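Local structure of putative exported protein (Bordetella parapertussis, 3OCJ) at residues D157-L162 and I172-Q177; R110-H115 and M130-A135. The protein is of uncharacterised function but has the fold of a class I S-adenosylmethionine-dependent methyltransferase and probably transfers methyl groups. All coordinates share one frame; numbering follows the deposited sequence.

Interaction 1: D157-L162 and I172-Q177; sequences DGATRL and ITLHRQ
T160, whose methyl meets L174 of the neighbouring strand, lies within the helical turn spanned by the hydrogen bond from R161 N to D157 O, 3.0 Å long. T160 OG1 is also modelled beside this carbonyl oxygen, but its 2.4 Å to D157 O is so short that the exact place of the hydroxyl, and with it a second bond, is doubtful. The contact lies in a beta-alpha-beta unit of the Rossmann-like methyltransferase fold: strand 145-150 leads into helix 153-163, and the chain returns as strand 172-176, an outermost strand of the sheet, parallel to the first. Backbone hydrogen bonds pair H175 and Q177 with D150 and zip the two strands together near the end of strand 145-150, where related enzymes usually place the acidic residue that holds the cofactor ribose.

Across the segments the interaction is wholly apolar. L174 projects from the strand toward the helix, its CG anti to the carbonyl carbon (chi1 -60°), and offers CD1 to two successive helix residues. The oxygen of T160 sits between backbone N and carbonyl carbon (chi1 55°), which places CG2 beside N and against the leucine. The resulting approach of T160 CG2 to L174 CD1, 3.2 Å, is tighter than normal van der Waals contact. Since the same threonine also makes the overshort approach to D157 O, its modelled position deserves caution. A159, a buried residue, points its methyl at the strand, whereas T160 lies at the solvent-facing border. The looser of the two helix-strand contacts runs from A159 CB to L174 CD1, at 4.4 Å.

Interaction 2: R110-H115 and M130-A135; sequences RALQRH and MSELLA
L112, near the end of helix 96-115, reaches across to E132 and L133 on the short helix 131-134, which follows the first strand of the methyltransferase sheet. Its CB points at the other segment but is still 5.2 Å from L133 CD2. CG, anti to the carbonyl carbon (chi1 -65°), carries the branch further across. From there CD1 does the touching: it rests 3.8 Å from E132 CG and 4.0 Å from L133 CD2, wedged against two consecutive residues of the short helix. The other methyl is more distant, with L112 CD2 4.8 Å from L133 CD2. L112 and L133 meet at about a right angle, methyl against methyl.

E132 contributes only its aliphatic part. With CG lodged between backbone N and carbonyl carbon (chi1 72°) and the chain bent again at chi2, the methylene faces L112 while the carboxylate swings off. E132 OE2, 5.3 Å from L112 CD1, is instead hydrogen-bonded to S124 OG. T192 of strand 188-192 touches both L112 and E132, so the two helices meet over the sheet. No hydrogen bond crosses between the segments. The glutamate thus splits its chemistry, a methylene packed on L112 and a carboxylate hydrogen-bonded to S124, its charged end kept apart from the leucines.

In the fold
Interaction 2 closes before interaction 1 opens along the chain, and their centres are 16 Å apart, yet they touch directly. M130, a selenomethionine at the start of segment 130-135, joins them: its SE lies 3.7 Å from L174 CD2, 4.0 Å from I172 CG2 and 4.1 Å from A159 CB. A second junction is L162 CD2 against L134 CD1, 3.8 Å apart. Segment 130-135 thus touches helix 96-115 on one hand and helix 153-163 and strand 172-176 on the other. By the fold, the loop preceding segment 130-135 and the end of strand 145-150 probably border the cofactor site. The bound palmitic acid lies about 11 Å from the E132 side chain.

Interaction 1: D157-L162 and I172-Q177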
# COMPACT_ATOMS: atom_id res chain seq x y z
N ASP A 157 15.80 -8.34 -0.31
CA ASP A 157 16.77 -8.38 0.77
C ASP A 157 16.10 -8.15 2.12
O ASP A 157 16.42 -8.80 3.11
CB ASP A 157 17.87 -7.33 0.55
CG ASP A 157 18.75 -7.65 -0.64
OD1 ASP A 157 18.59 -8.74 -1.24
OD2 ASP A 157 19.61 -6.81 -0.99
N GLY A 158 15.16 -7.20 2.16
CA GLY A 158 14.46 -6.90 3.39
C GLY A 158 13.54 -8.03 3.83
O GLY A 158 13.38 -8.28 5.03
N ALA A 159 12.92 -8.70 2.87
CA ALA A 159 12.07 -9.84 3.20
C ALA A 159 12.90 -10.94 3.85
O ALA A 159 12.52 -11.52 4.86
CB ALA A 159 11.35 -10.36 1.97
N THR A 160 14.06 -11.21 3.25
CA THR A 160 14.96 -12.21 3.80
C THR A 160 15.39 -11.85 5.22
O THR A 160 15.35 -12.69 6.12
CB THR A 160 16.19 -12.39 2.92
OG1 THR A 160 16.83 -11.13 2.72
CG2 THR A 160 15.77 -12.93 1.58
N ARG A 161 15.76 -10.59 5.42
CA ARG A 161 16.19 -10.13 6.75
C ARG A 161 15.07 -10.21 7.79
O ARG A 161 15.32 -10.59 8.93
CB ARG A 161 16.76 -8.71 6.68
CG ARG A 161 18.05 -8.58 5.88
CD ARG A 161 18.75 -7.25 6.13
NE ARG A 161 17.91 -6.10 5.82
CZ ARG A 161 17.86 -5.50 4.63
NH1 ARG A 161 18.60 -5.95 3.63
NH2 ARG A 161 17.06 -4.46 4.44
N LEU A 162 13.85 -9.86 7.39
CA LEU A 162 12.72 -9.89 8.31
C LEU A 162 12.35 -11.33 8.66
O LEU A 162 11.89 -11.61 9.77
CB LEU A 162 11.52 -9.15 7.71
CG LEU A 162 10.31 -8.97 8.63
CD1 LEU A 162 10.69 -8.13 9.84
CD2 LEU A 162 9.14 -8.32 7.89
N ILE A 172 10.50 -20.03 2.12
CA ILE A 172 10.34 -18.85 1.28
C ILE A 172 11.18 -18.94 0.01
O ILE A 172 12.36 -19.27 0.06
CB ILE A 172 10.71 -17.57 2.05
CG1 ILE A 172 9.83 -17.44 3.30
CG2 ILE A 172 10.58 -16.33 1.17
CD1 ILE A 172 10.27 -16.34 4.24
N THR A 173 10.54 -18.65 -1.12
CA THR A 173 11.23 -18.53 -2.39
C THR A 173 10.97 -17.13 -2.92
O THR A 173 9.82 -16.69 -2.99
CB THR A 173 10.72 -19.56 -3.42
OG1 THR A 173 10.88 -20.89 -2.89
CG2 THR A 173 11.54 -19.47 -4.71
N LEU A 174 12.04 -16.42 -3.27
CA LEU A 174 11.93 -15.06 -3.74
C LEU A 174 12.36 -14.94 -5.20
O LEU A 174 13.31 -15.59 -5.64
CB LEU A 174 12.78 -14.13 -2.88
CG LEU A 174 12.44 -14.08 -1.39
CD1 LEU A 174 13.46 -13.20 -0.69
CD2 LEU A 174 11.03 -13.56 -1.14
N HIS A 175 11.67 -14.08 -5.93
CA HIS A 175 11.95 -13.85 -7.34
C HIS A 175 11.97 -12.36 -7.62
O HIS A 175 11.05 -11.64 -7.26
CB HIS A 175 10.89 -14.49 -8.21
CG HIS A 175 10.71 -15.95 -7.98
ND1 HIS A 175 11.54 -16.90 -8.53
CD2 HIS A 175 9.79 -16.63 -7.24
CE1 HIS A 175 11.14 -18.10 -8.15
NE2 HIS A 175 10.08 -17.96 -7.37
N ARG A 176 13.03 -11.90 -8.28
CA ARG A 176 13.09 -10.53 -8.75
C ARG A 176 12.46 -10.52 -10.13
O ARG A 176 13.04 -11.04 -11.10
CB ARG A 176 14.55 -10.04 -8.81
CG ARG A 176 14.74 -8.52 -8.64
CD ARG A 176 14.68 -7.76 -9.95
NE ARG A 176 15.79 -6.81 -10.08
CZ ARG A 176 15.69 -5.57 -10.55
NH1 ARG A 176 14.52 -5.10 -10.95
NH2 ARG A 176 16.76 -4.80 -10.63
N GLN A 177 11.28 -9.93 -10.22
CA GLN A 177 10.51 -9.88 -11.45
C GLN A 177 9.66 -8.63 -11.44
O GLN A 177 9.24 -8.16 -10.38
CB GLN A 177 9.56 -11.09 -11.56
CG GLN A 177 10.23 -12.45 -11.66
CD GLN A 177 9.23 -13.58 -11.76
OE1 GLN A 177 9.60 -14.76 -11.72
NE2 GLN A 177 7.95 -13.24 -11.90

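Interaction 2: R110-H115 and M130-A135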
# COMPACT_ATOMS: atom_id res chain seq x y z
N ARG A 110 -6.66 -11.26 8.35
CA ARG A 110 -7.81 -12.13 8.62
C ARG A 110 -8.18 -12.97 7.40
O ARG A 110 -8.51 -14.16 7.53
CB ARG A 110 -9.03 -11.32 9.09
CG ARG A 110 -8.92 -10.76 10.50
CD ARG A 110 -10.28 -10.27 11.02
NE ARG A 110 -10.91 -9.36 10.07
CZ ARG A 110 -12.03 -9.61 9.38
NH1 ARG A 110 -12.47 -8.71 8.51
NH2 ARG A 110 -12.70 -10.74 9.56
N ALA A 111 -8.14 -12.36 6.22
CA ALA A 111 -8.53 -13.06 5.00
C ALA A 111 -7.52 -14.16 4.68
O ALA A 111 -7.91 -15.28 4.37
CB ALA A 111 -8.66 -12.09 3.83
N LEU A 112 -6.24 -13.83 4.75
CA LEU A 112 -5.23 -14.84 4.43
C LEU A 112 -5.32 -15.97 5.44
O LEU A 112 -5.27 -17.14 5.07
CB LEU A 112 -3.83 -14.22 4.37
CG LEU A 112 -3.66 -13.21 3.23
CD1 LEU A 112 -2.43 -12.34 3.47
CD2 LEU A 112 -3.59 -13.91 1.86
N GLN A 113 -5.50 -15.64 6.72
CA GLN A 113 -5.60 -16.67 7.75
C GLN A 113 -6.78 -17.61 7.49
O GLN A 113 -6.66 -18.84 7.63
CB GLN A 113 -5.72 -16.05 9.14
CG GLN A 113 -5.58 -17.07 10.26
CD GLN A 113 -4.13 -17.52 10.43
OE1 GLN A 113 -3.23 -16.70 10.58
NE2 GLN A 113 -3.91 -18.83 10.41
N ARG A 114 -7.92 -17.04 7.12
CA ARG A 114 -9.13 -17.80 6.83
C ARG A 114 -8.95 -18.78 5.68
O ARG A 114 -9.49 -19.89 5.71
CB ARG A 114 -10.27 -16.82 6.50
CG ARG A 114 -11.49 -17.46 5.87
CD ARG A 114 -12.61 -16.43 5.69
NE ARG A 114 -13.68 -16.96 4.84
CZ ARG A 114 -14.86 -16.37 4.66
NH1 ARG A 114 -15.76 -16.94 3.87
NH2 ARG A 114 -15.14 -15.22 5.27
N HIS A 115 -8.18 -18.38 4.67
CA HIS A 115 -8.04 -19.17 3.45
C HIS A 115 -6.86 -20.15 3.48
O HIS A 115 -6.77 -21.04 2.64
CB HIS A 115 -7.96 -18.26 2.22
CG HIS A 115 -9.24 -17.54 1.94
ND1 HIS A 115 -10.20 -18.03 1.08
CD2 HIS A 115 -9.74 -16.37 2.42
CE1 HIS A 115 -11.23 -17.20 1.05
NE2 HIS A 115 -10.98 -16.19 1.86
N MSE A 130 7.16 -8.69 3.06
CA MSE A 130 6.28 -9.83 3.38
C MSE A 130 5.67 -9.76 4.78
O MSE A 130 5.43 -10.79 5.42
CB MSE A 130 7.01 -11.16 3.15
CG MSE A 130 7.32 -11.41 1.69
SE MSE A 130 8.35 -13.02 1.33
CE MSE A 130 7.36 -14.18 2.39
N SER A 131 5.38 -8.54 5.22
CA SER A 131 4.89 -8.28 6.57
C SER A 131 3.64 -9.08 6.91
O SER A 131 3.50 -9.63 8.00
CB SER A 131 4.60 -6.79 6.74
OG SER A 131 5.58 -5.99 6.09
N GLU A 132 2.72 -9.14 5.96
CA GLU A 132 1.45 -9.80 6.20
C GLU A 132 1.63 -11.32 6.30
O GLU A 132 1.08 -11.95 7.19
CB GLU A 132 0.39 -9.40 5.16
CG GLU A 132 0.58 -9.96 3.75
CD GLU A 132 1.68 -9.27 2.95
OE1 GLU A 132 2.45 -8.47 3.53
OE2 GLU A 132 1.77 -9.53 1.73
N LEU A 133 2.42 -11.91 5.41
CA LEU A 133 2.62 -13.35 5.44
C LEU A 133 3.41 -13.83 6.66
O LEU A 133 3.15 -14.90 7.20
CB LEU A 133 3.29 -13.84 4.15
CG LEU A 133 2.54 -13.62 2.83
CD1 LEU A 133 3.31 -14.28 1.69
CD2 LEU A 133 1.12 -14.16 2.91
N LEU A 134 4.37 -13.02 7.11
CA LEU A 134 5.18 -13.40 8.26
C LEU A 134 4.44 -13.21 9.58
O LEU A 134 4.89 -13.65 10.63
CB LEU A 134 6.50 -12.63 8.26
CG LEU A 134 7.47 -12.95 7.11
CD1 LEU A 134 8.63 -11.95 7.08
CD2 LEU A 134 7.99 -14.38 7.21
N ALA A 135 3.29 -12.54 9.53
CA ALA A 135 2.50 -12.30 10.74
C ALA A 135 1.44 -13.37 10.98
O ALA A 135 0.81 -13.39 12.04
CB ALA A 135 1.84 -10.92 10.68